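Local coordinates for protein heterodimeric restriction endonuclease R.BspD6I small subunit (Bacillus sp., PDB 2P14) that serves as the catalytic subunit of a heterodimeric type IIS restriction endonuclease, cutting DNA in complex with a monomeric site-specific nickase, at residues D3-Y8 and W23-V28; K36-F42 and V58-E64; I102-T106 and K158-I162; I113-R119 and A174-L178. All blocks are in the same frame, centred on the assembly; numbering follows the deposited sequence.

A central mixed sheet with helices packed on it, as in the PD-(D/E)XK nuclease clan, illustrates how one sheet organises distant contacts. Interaction 1 joins two helices, and interaction 2 pairs the edge strand 37-40 with its neighbour 61-64. The two touch directly: Y26 CE1 lies 3.6 Å from L38 CD2, and W23 CA lies 3.6 Å from F42 CZ. Interaction 3 reaches the same sheet, its centre about 15 Å from that of interaction 2. Interaction 4, about 19 Å from interaction 3 between centres, alternates with it along the chain. A sulfate, probably from the crystallisation liquor, lies about 6 Å from the side chain of D60 and may mark a pocket beside interaction 2.

Interaction 1: residues D3-Y8 and W23-V28; sequences DILDFY and WNTYRV
An antiparallel helix pair is built here from helix 2-7 and helix 17-32, the latter resting on the central sheet through T25 and Y26. The short axes approach to 9.6 Å at a signed crossing angle of -158°, with I4 opposite N24 (CA to CA 6.6 Å). N24, in a t rotamer, is the polar hub: its ND2 donates to I4 O at 2.8 Å, while OD1 accepts from R27 NH2 (2.8 Å) and R27 NE (3.2 Å). One face of that guanidinium, R27 being m, t, m, is covered by I4 CG1. F7 (t) meets W23, also t, whose edge is directed toward the face of F7, an offset T-shaped (edge-to-face) pair with centroids 5.8 Å apart and planes at 88°. I4 (m, t) packs CG2 against V28 CG2 at 3.5 Å. Y8 (m) lays one ring face over N24, with CD1 3.5 Å from ND2, and its OH donates to T25 OG1 at 2.7 Å, an oxygen itself bonded to F21 O.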
loop_
_atom_site.group_PDB
_atom_site.type_symbol
_atom_site.label_atom_id
_atom_site.label_comp_id
_atom_site.label_asym_id
_atom_site.label_seq_id
_atom_site.Cartn_x
_atom_site.Cartn_y
_atom_site.Cartn_z
ATOM N N ASP A 3 -18.067 4.455 1.314
ATOM C CA ASP A 3 -18.552 3.368 0.440
ATOM C C ASP A 3 -17.391 2.498 -0.022
ATOM O O ASP A 3 -17.507 1.266 -0.057
ATOM C CB ASP A 3 -19.380 3.921 -0.755
ATOM C CG ASP A 3 -18.543 4.664 -1.804
ATOM O OD1 ASP A 3 -18.856 4.531 -3.012
ATOM O OD2 ASP A 3 -17.562 5.391 -1.469
ATOM N N ILE A 4 -16.271 3.143 -0.336
ATOM C CA ILE A 4 -15.105 2.415 -0.845
ATOM C C ILE A 4 -14.521 1.612 0.321
ATOM O O ILE A 4 -14.189 0.426 0.175
ATOM C CB ILE A 4 -14.054 3.358 -1.458
ATOM C CG1 ILE A 4 -14.622 4.078 -2.683
ATOM C CG2 ILE A 4 -12.794 2.562 -1.847
ATOM C CD1 ILE A 4 -13.802 5.243 -3.167
ATOM N N LEU A 5 -14.376 2.258 1.478
ATOM C CA LEU A 5 -13.832 1.560 2.643
ATOM C C LEU A 5 -14.668 0.351 3.032
ATOM O O LEU A 5 -14.121 -0.726 3.315
ATOM C CB LEU A 5 -13.625 2.518 3.835
ATOM C CG LEU A 5 -12.706 3.708 3.545
ATOM C CD1 LEU A 5 -12.516 4.533 4.821
ATOM C CD2 LEU A 5 -11.343 3.253 2.985
ATOM N N ASP A 6 -15.997 0.519 3.039
ATOM C CA ASP A 6 -16.913 -0.588 3.370
ATOM C C ASP A 6 -16.806 -1.710 2.344
ATOM O O ASP A 6 -17.017 -2.874 2.684
ATOM C CB ASP A 6 -18.377 -0.109 3.444
ATOM C CG ASP A 6 -18.638 0.860 4.583
ATOM O OD1 ASP A 6 -17.846 0.900 5.545
ATOM O OD2 ASP A 6 -19.661 1.583 4.485
ATOM N N PHE A 7 -16.509 -1.358 1.088
ATOM C CA PHE A 7 -16.425 -2.397 0.044
ATOM C C PHE A 7 -15.299 -3.404 0.314
ATOM O O PHE A 7 -15.358 -4.550 -0.133
ATOM C CB PHE A 7 -16.337 -1.823 -1.378
ATOM C CG PHE A 7 -16.418 -2.888 -2.460
ATOM C CD1 PHE A 7 -17.642 -3.421 -2.839
ATOM C CD2 PHE A 7 -15.259 -3.320 -3.096
ATOM C CE1 PHE A 7 -17.716 -4.417 -3.836
ATOM C CE2 PHE A 7 -15.315 -4.321 -4.085
ATOM C CZ PHE A 7 -16.534 -4.859 -4.456
ATOM N N TYR A 8 -14.270 -3.013 1.050
ATOM C CA TYR A 8 -13.256 -4.013 1.432
ATOM C C TYR A 8 -13.850 -5.254 2.079
ATOM O O TYR A 8 -13.290 -6.340 1.954
ATOM C CB TYR A 8 -12.207 -3.420 2.382
ATOM C CG TYR A 8 -11.128 -2.614 1.696
ATOM C CD1 TYR A 8 -10.981 -1.235 1.956
ATOM C CD2 TYR A 8 -10.239 -3.221 0.801
ATOM C CE1 TYR A 8 -9.968 -0.485 1.372
ATOM C CE2 TYR A 8 -9.232 -2.455 0.181
ATOM C CZ TYR A 8 -9.106 -1.104 0.477
ATOM O OH TYR A 8 -8.106 -0.387 -0.101
ATOM N N TRP A 23 -8.155 -3.144 -7.098
ATOM C CA TRP A 23 -9.038 -2.127 -7.645
ATOM C C TRP A 23 -9.642 -1.214 -6.582
ATOM O O TRP A 23 -9.682 0.021 -6.757
ATOM C CB TRP A 23 -10.151 -2.808 -8.444
ATOM C CG TRP A 23 -11.248 -1.888 -8.922
ATOM C CD1 TRP A 23 -11.184 -0.992 -9.949
ATOM C CD2 TRP A 23 -12.576 -1.778 -8.375
ATOM N NE1 TRP A 23 -12.402 -0.351 -10.100
ATOM C CE2 TRP A 23 -13.272 -0.810 -9.150
ATOM C CE3 TRP A 23 -13.259 -2.440 -7.340
ATOM C CZ2 TRP A 23 -14.614 -0.473 -8.904
ATOM C CZ3 TRP A 23 -14.573 -2.095 -7.081
ATOM C CH2 TRP A 23 -15.245 -1.118 -7.864
ATOM N N ASN A 24 -10.048 -1.795 -5.455
ATOM C CA ASN A 24 -10.687 -0.998 -4.435
ATOM C C ASN A 24 -9.678 -0.024 -3.815
ATOM O O ASN A 24 -10.026 1.134 -3.473
ATOM C CB ASN A 24 -11.300 -1.859 -3.351
ATOM C CG ASN A 24 -12.392 -1.116 -2.620
ATOM O OD1 ASN A 24 -13.261 -0.497 -3.262
ATOM N ND2 ASN A 24 -12.359 -1.141 -1.290
ATOM N N THR A 25 -8.442 -0.487 -3.718
ATOM C CA THR A 25 -7.375 0.345 -3.180
ATOM C C THR A 25 -7.082 1.528 -4.146
ATOM O O THR A 25 -6.907 2.680 -3.739
ATOM C CB THR A 25 -6.148 -0.517 -2.893
ATOM O OG1 THR A 25 -6.509 -1.574 -1.999
ATOM C CG2 THR A 25 -5.053 0.356 -2.252
ATOM N N TYR A 26 -7.008 1.248 -5.441
ATOM C CA TYR A 26 -6.950 2.298 -6.456
ATOM C C TYR A 26 -8.109 3.308 -6.306
ATOM O O TYR A 26 -7.877 4.520 -6.398
ATOM C CB TYR A 26 -6.977 1.604 -7.823
ATOM C CG TYR A 26 -7.439 2.457 -8.981
ATOM C CD1 TYR A 26 -6.580 3.353 -9.621
ATOM C CD2 TYR A 26 -8.752 2.349 -9.438
ATOM C CE1 TYR A 26 -7.022 4.129 -10.705
ATOM C CE2 TYR A 26 -9.193 3.108 -10.512
ATOM C CZ TYR A 26 -8.345 3.998 -11.120
ATOM O OH TYR A 26 -8.835 4.718 -12.198
ATOM N N ARG A 27 -9.330 2.828 -6.077
ATOM C CA ARG A 27 -10.461 3.757 -5.863
ATOM C C ARG A 27 -10.200 4.722 -4.702
ATOM O O ARG A 27 -10.572 5.885 -4.789
ATOM C CB ARG A 27 -11.774 3.001 -5.621
ATOM C CG ARG A 27 -12.251 2.180 -6.833
ATOM C CD ARG A 27 -13.763 2.069 -6.816
ATOM N NE ARG A 27 -14.213 1.278 -5.685
ATOM C CZ ARG A 27 -15.470 1.237 -5.234
ATOM N NH1 ARG A 27 -16.446 1.960 -5.809
ATOM N NH2 ARG A 27 -15.762 0.477 -4.210
ATOM N N VAL A 28 -9.571 4.243 -3.629
ATOM C CA VAL A 28 -9.245 5.131 -2.490
ATOM C C VAL A 28 -8.323 6.264 -2.937
ATOM O O VAL A 28 -8.594 7.461 -2.689
ATOM C CB VAL A 28 -8.581 4.348 -1.339
ATOM C CG1 VAL A 28 -8.086 5.343 -0.247
ATOM C CG2 VAL A 28 -9.536 3.386 -0.740
#

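Interaction 2: residues K36-F42 and V58-E64; sequences KNLVPNF and VEDILVE
A classic beta bulge marks the start of this antiparallel ladder: K36 and N37 both face E64, whose O accepts from K36 N (2.8 Å) and N37 N (3.3 Å). Beyond it the pairing is regular, with strand axes 4.7 Å apart at 178°. E64 N donates to N37 O at 2.8 Å, V39 N to L62 O at 2.8 Å and L62 N to V39 O at 2.9 Å; L38-V63 and P40-I61 are the non-hydrogen-bonded pairs. L38 (t, p) sets CD1 3.7 Å from V63 CB and 3.8 Å from I61 CG2, on the face turned to helix 17-32. N41 centres an inverse gamma turn, its N donating to D60 O (2.8 Å) and its ND2, chi1 t, to V58 O (3.1 Å), while OD1 takes I55 N. A water donates to V39 O and E59 O, 2.9 Å each. D60 OD2 accepts from C74 N and D60 N donates to E73 OE1, tying the strand's entry to the neighbouring strand, consistent with the acidic cluster of a PD-(D/E)XK fold.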
loop_
_atom_site.group_PDB
_atom_site.type_symbol
_atom_site.label_atom_id
_atom_site.label_comp_id
_atom_site.label_asym_id
_atom_site.label_seq_id
_atom_site.Cartn_x
_atom_site.Cartn_y
_atom_site.Cartn_z
ATOM N N LYS A 36 -0.300 13.857 -9.433
ATOM C CA LYS A 36 0.062 14.221 -10.806
ATOM C C LYS A 36 -0.221 13.082 -11.777
ATOM O O LYS A 36 -0.734 13.334 -12.871
ATOM C CB LYS A 36 1.495 14.747 -10.944
ATOM C CG LYS A 36 2.561 14.066 -10.124
ATOM C CD LYS A 36 3.858 14.866 -10.142
ATOM C CE LYS A 36 4.770 14.429 -11.264
ATOM N NZ LYS A 36 6.126 14.997 -11.066
ATOM N N ASN A 37 0.066 11.848 -11.360
ATOM C CA ASN A 37 -0.266 10.658 -12.144
ATOM C C ASN A 37 -0.742 9.553 -11.217
ATOM O O ASN A 37 -0.265 9.437 -10.088
ATOM C CB ASN A 37 0.962 10.126 -12.886
ATOM C CG ASN A 37 1.656 11.163 -13.738
ATOM O OD1 ASN A 37 2.844 11.457 -13.538
ATOM N ND2 ASN A 37 0.950 11.693 -14.714
ATOM N N LEU A 38 -1.654 8.732 -11.709
ATOM C CA LEU A 38 -2.125 7.558 -10.969
ATOM C C LEU A 38 -2.229 6.432 -11.984
ATOM O O LEU A 38 -2.964 6.546 -12.968
ATOM C CB LEU A 38 -3.492 7.805 -10.304
ATOM C CG LEU A 38 -4.138 6.644 -9.540
ATOM C CD1 LEU A 38 -3.313 6.255 -8.285
ATOM C CD2 LEU A 38 -5.557 7.013 -9.125
ATOM N N VAL A 39 -1.476 5.362 -11.770
ATOM C CA VAL A 39 -1.340 4.299 -12.790
ATOM C C VAL A 39 -1.718 2.953 -12.169
ATOM O O VAL A 39 -0.925 2.383 -11.401
ATOM C CB VAL A 39 0.104 4.242 -13.335
ATOM C CG1 VAL A 39 0.179 3.292 -14.542
ATOM C CG2 VAL A 39 0.568 5.622 -13.747
ATOM N N PRO A 40 -2.942 2.461 -12.456
ATOM C CA PRO A 40 -3.322 1.121 -12.034
ATOM C C PRO A 40 -2.757 0.086 -12.988
ATOM O O PRO A 40 -2.958 0.190 -14.207
ATOM C CB PRO A 40 -4.857 1.160 -12.103
ATOM C CG PRO A 40 -5.164 2.128 -13.217
ATOM C CD PRO A 40 -4.039 3.156 -13.169
ATOM N N ASN A 41 -2.010 -0.873 -12.448
ATOM C CA ASN A 41 -1.493 -1.963 -13.281
ATOM C C ASN A 41 -2.487 -3.120 -13.378
ATOM O O ASN A 41 -2.198 -4.228 -12.924
ATOM C CB ASN A 41 -0.109 -2.421 -12.801
ATOM C CG ASN A 41 0.473 -3.508 -13.668
ATOM O OD1 ASN A 41 0.080 -3.605 -14.848
ATOM N ND2 ASN A 41 1.393 -4.279 -13.152
ATOM N N PHE A 42 -3.644 -2.831 -13.950
ATOM C CA PHE A 42 -4.679 -3.837 -14.205
ATOM C C PHE A 42 -5.673 -3.167 -15.131
ATOM O O PHE A 42 -5.627 -1.945 -15.359
ATOM C CB PHE A 42 -5.350 -4.335 -12.896
ATOM C CG PHE A 42 -5.843 -3.221 -11.979
ATOM C CD1 PHE A 42 -7.110 -2.651 -12.162
ATOM C CD2 PHE A 42 -5.053 -2.766 -10.923
ATOM C CE1 PHE A 42 -7.564 -1.632 -11.320
ATOM C CE2 PHE A 42 -5.514 -1.732 -10.093
ATOM C CZ PHE A 42 -6.752 -1.192 -10.288
ATOM N N VAL A 58 5.792 -5.020 -12.689
ATOM C CA VAL A 58 5.371 -3.649 -12.354
ATOM C C VAL A 58 4.443 -3.667 -11.133
ATOM O O VAL A 58 3.561 -4.523 -11.020
ATOM C CB VAL A 58 4.666 -2.993 -13.542
ATOM C CG1 VAL A 58 4.134 -1.584 -13.190
ATOM C CG2 VAL A 58 5.672 -2.932 -14.728
ATOM N N GLU A 59 4.645 -2.691 -10.242
ATOM C CA GLU A 59 3.783 -2.524 -9.060
ATOM C C GLU A 59 2.283 -2.480 -9.361
ATOM O O GLU A 59 1.842 -2.042 -10.436
ATOM C CB GLU A 59 4.192 -1.249 -8.300
ATOM C CG GLU A 59 4.116 0.030 -9.131
ATOM C CD GLU A 59 5.398 0.339 -9.963
ATOM O OE1 GLU A 59 6.310 -0.527 -10.057
ATOM O OE2 GLU A 59 5.451 1.460 -10.532
ATOM N N ASP A 60 1.485 -2.912 -8.384
ATOM C CA ASP A 60 0.027 -2.939 -8.585
ATOM C C ASP A 60 -0.580 -1.575 -8.916
ATOM O O ASP A 60 -1.442 -1.467 -9.790
ATOM C CB ASP A 60 -0.702 -3.499 -7.350
ATOM C CG ASP A 60 -0.368 -4.959 -7.071
ATOM O OD1 ASP A 60 0.163 -5.655 -7.940
ATOM O OD2 ASP A 60 -0.629 -5.424 -5.938
ATOM N N ILE A 61 -0.122 -0.534 -8.216
ATOM C CA ILE A 61 -0.613 0.837 -8.398
ATOM C C ILE A 61 0.558 1.760 -8.140
ATOM O O ILE A 61 1.340 1.521 -7.224
ATOM C CB ILE A 61 -1.748 1.220 -7.404
ATOM C CG1 ILE A 61 -2.882 0.196 -7.456
ATOM C CG2 ILE A 61 -2.313 2.615 -7.697
ATOM C CD1 ILE A 61 -3.680 0.135 -6.142
ATOM N N LEU A 62 0.686 2.783 -8.976
ATOM C CA LEU A 62 1.659 3.850 -8.704
ATOM C C LEU A 62 0.885 5.147 -8.588
ATOM O O LEU A 62 0.057 5.448 -9.447
ATOM C CB LEU A 62 2.680 3.991 -9.843
ATOM C CG LEU A 62 3.619 5.191 -9.783
ATOM C CD1 LEU A 62 4.605 5.057 -8.577
ATOM C CD2 LEU A 62 4.350 5.300 -11.149
ATOM N N VAL A 63 1.152 5.912 -7.516
ATOM C CA VAL A 63 0.622 7.283 -7.449
ATOM C C VAL A 63 1.821 8.249 -7.344
ATOM O O VAL A 63 2.690 8.099 -6.465
ATOM C CB VAL A 63 -0.391 7.477 -6.288
ATOM C CG1 VAL A 63 0.270 7.309 -4.961
ATOM C CG2 VAL A 63 -1.094 8.836 -6.360
ATOM N N GLU A 64 1.886 9.189 -8.293
ATOM C CA GLU A 64 2.966 10.163 -8.283
ATOM C C GLU A 64 2.427 11.502 -7.841
ATOM O O GLU A 64 1.553 12.061 -8.469
ATOM C CB GLU A 64 3.597 10.271 -9.672
ATOM C CG GLU A 64 4.282 8.983 -10.063
ATOM C CD GLU A 64 5.019 9.065 -11.396
ATOM O OE1 GLU A 64 4.471 9.705 -12.344
ATOM O OE2 GLU A 64 6.101 8.463 -11.488
HETATM O O HOH W 1 1.213 0.515 -11.729
#

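Interaction 3: residues I102-T106 and K158-I162; sequences IEAYT and KEILI
The ring of Y105 overlaps the side chains of K158 and I162: CE2 lies 3.9 Å from K158 CG, CZ 3.9 Å from I162 CG1, and OH 3.5 Å from I162 CD1. Y105 belongs to an extended strand (phi/psi -130/149) and K158-I162 to an alpha helix; the two short axes come within 10.2 Å and cross at 59°, with Y105 and L161 nearest by CA at 7.9 Å. The tyrosine takes chi1 m and chi2 -84°, which carries its ring across to the helix, while Y105 CB stays 4.4 Å from L161 CD1. L161 (m, t) points toward the strand and also meets I70 and I131 of the flanking strands. This is helix-on-sheet packing of an alpha/beta fold: strand 104-110 runs parallel to both of its neighbours, 69-75 and 130-134, and while Y105 faces helix 154-165, T106 touches helix 80-98 on the other side. At the margin, E103 extends in a t, t conformation so that OE1 forms a salt bridge with K158 NZ at 2.9 Å; K158 is t, t, then 95° at chi3. Y105 OH donates to E103 OE2 at 2.6 Å. One carboxylate thus serves two partners, so the apolar overlap ends in a charged and hydrogen-bonded border that satisfies both the lysine and the tyrosine hydroxyl.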
loop_
_atom_site.group_PDB
_atom_site.type_symbol
_atom_site.label_atom_id
_atom_site.label_comp_id
_atom_site.label_asym_id
_atom_site.label_seq_id
_atom_site.Cartn_x
_atom_site.Cartn_y
_atom_site.Cartn_z
ATOM N N ILE A 102 13.732 9.608 -7.636
ATOM C CA ILE A 102 12.550 10.301 -7.107
ATOM C C ILE A 102 12.248 9.726 -5.733
ATOM O O ILE A 102 12.304 8.499 -5.515
ATOM C CB ILE A 102 11.335 10.079 -8.044
ATOM C CG1 ILE A 102 11.628 10.693 -9.429
ATOM C CG2 ILE A 102 10.037 10.649 -7.425
ATOM C CD1 ILE A 102 10.680 10.258 -10.532
ATOM N N GLU A 103 11.949 10.593 -4.786
ATOM C CA GLU A 103 11.583 10.114 -3.452
ATOM C C GLU A 103 10.335 9.201 -3.571
ATOM O O GLU A 103 9.316 9.627 -4.135
ATOM C CB GLU A 103 11.340 11.292 -2.504
ATOM C CG GLU A 103 11.107 10.845 -1.076
ATOM C CD GLU A 103 10.776 11.976 -0.102
ATOM O OE1 GLU A 103 10.664 13.126 -0.565
ATOM O OE2 GLU A 103 10.581 11.686 1.118
ATOM N N ALA A 104 10.419 7.991 -3.001
ATOM C CA ALA A 104 9.320 7.014 -3.162
ATOM C C ALA A 104 9.277 6.046 -1.987
ATOM O O ALA A 104 10.326 5.709 -1.400
ATOM C CB ALA A 104 9.465 6.238 -4.487
ATOM N N TYR A 105 8.044 5.623 -1.664
ATOM C CA TYR A 105 7.748 4.680 -0.595
ATOM C C TYR A 105 6.860 3.622 -1.203
ATOM O O TYR A 105 6.041 3.941 -2.083
ATOM C CB TYR A 105 6.992 5.399 0.562
ATOM C CG TYR A 105 7.846 6.516 1.081
ATOM C CD1 TYR A 105 8.843 6.263 2.036
ATOM C CD2 TYR A 105 7.718 7.787 0.577
ATOM C CE1 TYR A 105 9.688 7.249 2.463
ATOM C CE2 TYR A 105 8.577 8.805 1.007
ATOM C CZ TYR A 105 9.551 8.505 1.959
ATOM O OH TYR A 105 10.463 9.462 2.402
ATOM N N THR A 106 6.968 2.405 -0.698
ATOM C CA THR A 106 5.933 1.411 -0.989
ATOM C C THR A 106 4.982 1.305 0.174
ATOM O O THR A 106 5.421 1.224 1.325
ATOM C CB THR A 106 6.546 0.050 -1.266
ATOM O OG1 THR A 106 7.206 0.115 -2.540
ATOM C CG2 THR A 106 5.467 -1.021 -1.327
ATOM N N LYS A 158 2.876 11.880 3.187
ATOM C CA LYS A 158 4.309 11.547 3.217
ATOM C C LYS A 158 4.864 11.569 4.661
ATOM O O LYS A 158 5.597 10.648 5.068
ATOM C CB LYS A 158 5.113 12.493 2.306
ATOM C CG LYS A 158 6.573 12.002 2.160
ATOM C CD LYS A 158 7.421 12.831 1.221
ATOM C CE LYS A 158 8.177 13.864 2.059
ATOM N NZ LYS A 158 9.079 14.692 1.214
ATOM N N GLU A 159 4.532 12.615 5.426
ATOM C CA GLU A 159 5.020 12.687 6.814
ATOM C C GLU A 159 4.555 11.495 7.655
ATOM O O GLU A 159 5.317 10.950 8.472
ATOM C CB GLU A 159 4.584 13.996 7.467
ATOM C CG GLU A 159 5.334 15.219 6.965
ATOM C CD GLU A 159 4.897 16.471 7.696
ATOM O OE1 GLU A 159 3.933 16.382 8.493
ATOM O OE2 GLU A 159 5.521 17.538 7.473
ATOM N N ILE A 160 3.305 11.077 7.447
ATOM C CA ILE A 160 2.755 9.952 8.201
ATOM C C ILE A 160 3.489 8.660 7.812
ATOM O O ILE A 160 3.864 7.872 8.686
ATOM C CB ILE A 160 1.244 9.824 7.963
ATOM C CG1 ILE A 160 0.492 10.920 8.717
ATOM C CG2 ILE A 160 0.723 8.451 8.369
ATOM C CD1 ILE A 160 -0.851 11.237 8.093
ATOM N N LEU A 161 3.686 8.450 6.511
ATOM C CA LEU A 161 4.399 7.238 6.056
ATOM C C LEU A 161 5.817 7.200 6.639
ATOM O O LEU A 161 6.282 6.131 7.061
ATOM C CB LEU A 161 4.438 7.176 4.530
ATOM C CG LEU A 161 3.091 6.901 3.850
ATOM C CD1 LEU A 161 3.311 6.911 2.362
ATOM C CD2 LEU A 161 2.487 5.545 4.322
ATOM N N ILE A 162 6.491 8.358 6.714
ATOM C CA ILE A 162 7.860 8.389 7.274
ATOM C C ILE A 162 7.815 8.035 8.770
ATOM O O ILE A 162 8.651 7.260 9.243
ATOM C CB ILE A 162 8.537 9.750 7.021
ATOM C CG1 ILE A 162 8.776 9.905 5.509
ATOM C CG2 ILE A 162 9.832 9.887 7.861
ATOM C CD1 ILE A 162 9.240 11.307 5.103
#

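Interaction 4: residues I113-R119 and A174-L178; sequences IDLSFAR and AEEWL
Two small methyls meet where the helices cross: A118 CB and A174 CB stand 4.1 Å apart, at a nearly perpendicular 99° with the short axes 9.7 Å apart. A174 CB fills a hollow lined by L115 CD1 (4.0 Å), A118 CB and R119 CG (3.6 Å); close by, R119 CA is 5.6 Å from A174 CA. A118 CB enters a pocket bounded by A174, L178 CD1 (4.1 Å) and W177 CZ3 (4.4 Å). This helix-helix contact lies beyond the C-terminal end of strand 104-110, where a short loop leads into helix 115-121, N-capped by D114, whose OD2 accepts from F117 N at 3.0 Å. L178 (m, t) wedges CD1 3.8 Å from L115 CD1 (L115 t, p) and CD2 3.9 Å from I113 CG2. W177 keeps ring-edge CZ3 3.5 Å from A118 O, while NE1 bonds L164 O. At the outer edge, R119 NH2 makes a salt bridge with E175 OE2 at 3.0 Å, and a water links R119 NE to E175 OE1, 2.9 Å from each.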
loop_
_atom_site.group_PDB
_atom_site.type_symbol
_atom_site.label_atom_id
_atom_site.label_comp_id
_atom_site.label_asym_id
_atom_site.label_seq_id
_atom_site.Cartn_x
_atom_site.Cartn_y
_atom_site.Cartn_z
ATOM N N ILE A 113 -0.283 -8.656 8.501
ATOM C CA ILE A 113 1.123 -8.537 8.084
ATOM C C ILE A 113 1.933 -9.637 8.754
ATOM O O ILE A 113 1.961 -9.726 9.998
ATOM C CB ILE A 113 1.718 -7.138 8.439
ATOM C CG1 ILE A 113 0.840 -6.024 7.855
ATOM C CG2 ILE A 113 3.190 -7.047 7.952
ATOM C CD1 ILE A 113 0.649 -6.131 6.329
ATOM N N ASP A 114 2.569 -10.475 7.942
ATOM C CA ASP A 114 3.350 -11.593 8.474
ATOM C C ASP A 114 4.702 -11.076 8.979
ATOM O O ASP A 114 5.329 -10.224 8.349
ATOM C CB ASP A 114 3.519 -12.640 7.380
ATOM C CG ASP A 114 4.477 -13.733 7.764
ATOM O OD1 ASP A 114 4.067 -14.588 8.563
ATOM O OD2 ASP A 114 5.623 -13.713 7.262
ATOM N N LEU A 115 5.156 -11.607 10.117
ATOM C CA LEU A 115 6.404 -11.138 10.710
ATOM C C LEU A 115 7.629 -11.418 9.817
ATOM O O LEU A 115 8.505 -10.581 9.708
ATOM C CB LEU A 115 6.561 -11.757 12.088
ATOM C CG LEU A 115 7.334 -10.995 13.142
ATOM C CD1 LEU A 115 6.748 -9.609 13.432
ATOM C CD2 LEU A 115 7.305 -11.884 14.388
ATOM N N SER A 116 7.690 -12.580 9.149
ATOM C CA SER A 116 8.810 -12.851 8.251
ATOM C C SER A 116 8.827 -11.887 7.067
ATOM O O SER A 116 9.876 -11.448 6.646
ATOM C CB SER A 116 8.798 -14.294 7.755
ATOM O OG SER A 116 8.861 -15.179 8.848
ATOM N N PHE A 117 7.648 -11.564 6.541
ATOM C CA PHE A 117 7.536 -10.535 5.506
ATOM C C PHE A 117 8.033 -9.170 6.034
ATOM O O PHE A 117 8.776 -8.486 5.360
ATOM C CB PHE A 117 6.086 -10.420 5.044
ATOM C CG PHE A 117 5.846 -9.337 4.008
ATOM C CD1 PHE A 117 6.207 -9.513 2.669
ATOM C CD2 PHE A 117 5.274 -8.122 4.401
ATOM C CE1 PHE A 117 5.971 -8.507 1.736
ATOM C CE2 PHE A 117 5.048 -7.118 3.483
ATOM C CZ PHE A 117 5.383 -7.314 2.144
ATOM N N ALA A 118 7.597 -8.797 7.238
ATOM C CA ALA A 118 8.032 -7.514 7.834
ATOM C C ALA A 118 9.543 -7.460 8.033
ATOM O O ALA A 118 10.163 -6.421 7.803
ATOM C CB ALA A 118 7.329 -7.278 9.154
ATOM N N ARG A 119 10.122 -8.587 8.446
ATOM C CA ARG A 119 11.581 -8.675 8.549
ATOM C C ARG A 119 12.273 -8.456 7.206
ATOM O O ARG A 119 13.297 -7.751 7.124
ATOM C CB ARG A 119 12.010 -10.000 9.213
ATOM C CG ARG A 119 11.646 -10.044 10.706
ATOM C CD ARG A 119 12.114 -11.370 11.278
ATOM N NE ARG A 119 11.526 -11.633 12.577
ATOM C CZ ARG A 119 10.668 -12.614 12.808
ATOM N NH1 ARG A 119 10.311 -13.440 11.818
ATOM N NH2 ARG A 119 10.184 -12.787 14.031
ATOM N N ALA A 174 11.183 -6.169 14.021
ATOM C CA ALA A 174 9.900 -6.218 13.333
ATOM C C ALA A 174 8.720 -6.246 14.266
ATOM O O ALA A 174 7.704 -5.613 13.988
ATOM C CB ALA A 174 9.853 -7.401 12.354
ATOM N N GLU A 175 8.837 -6.959 15.384
ATOM C CA GLU A 175 7.751 -7.016 16.373
ATOM C C GLU A 175 7.441 -5.626 16.894
ATOM O O GLU A 175 6.285 -5.213 16.911
ATOM C CB GLU A 175 8.125 -7.942 17.540
ATOM C CG GLU A 175 8.203 -9.419 17.118
ATOM C CD GLU A 175 9.590 -9.834 16.611
ATOM O OE1 GLU A 175 10.459 -8.955 16.385
ATOM O OE2 GLU A 175 9.803 -11.067 16.445
ATOM N N GLU A 176 8.466 -4.895 17.297
ATOM C CA GLU A 176 8.283 -3.539 17.797
ATOM C C GLU A 176 7.695 -2.615 16.718
ATOM O O GLU A 176 6.860 -1.755 17.000
ATOM C CB GLU A 176 9.620 -2.992 18.310
ATOM C CG GLU A 176 9.557 -1.514 18.715
ATOM C CD GLU A 176 10.816 -0.977 19.391
ATOM O OE1 GLU A 176 11.817 -1.720 19.541
ATOM O OE2 GLU A 176 10.777 0.214 19.799
ATOM N N TRP A 177 8.153 -2.798 15.483
ATOM C CA TRP A 177 7.704 -1.961 14.404
ATOM C C TRP A 177 6.223 -2.164 14.166
ATOM O O TRP A 177 5.454 -1.184 14.045
ATOM C CB TRP A 177 8.473 -2.352 13.124
ATOM C CG TRP A 177 8.172 -1.537 11.882
ATOM C CD1 TRP A 177 7.704 -0.235 11.823
ATOM C CD2 TRP A 177 8.373 -1.953 10.534
ATOM N NE1 TRP A 177 7.626 0.176 10.516
ATOM C CE2 TRP A 177 8.027 -0.863 9.704
ATOM C CE3 TRP A 177 8.821 -3.159 9.939
ATOM C CZ2 TRP A 177 8.119 -0.926 8.304
ATOM C CZ3 TRP A 177 8.912 -3.219 8.554
ATOM C CH2 TRP A 177 8.559 -2.121 7.756
ATOM N N LEU A 178 5.809 -3.425 14.022
ATOM C CA LEU A 178 4.405 -3.667 13.741
ATOM C C LEU A 178 3.507 -3.214 14.913
ATOM O O LEU A 178 2.384 -2.721 14.709
ATOM C CB LEU A 178 4.144 -5.127 13.386
ATOM C CG LEU A 178 4.788 -5.689 12.113
ATOM C CD1 LEU A 178 4.307 -7.154 11.881
ATOM C CD2 LEU A 178 4.541 -4.782 10.863
HETATM O O HOH W 2 12.355 -9.478 14.317
#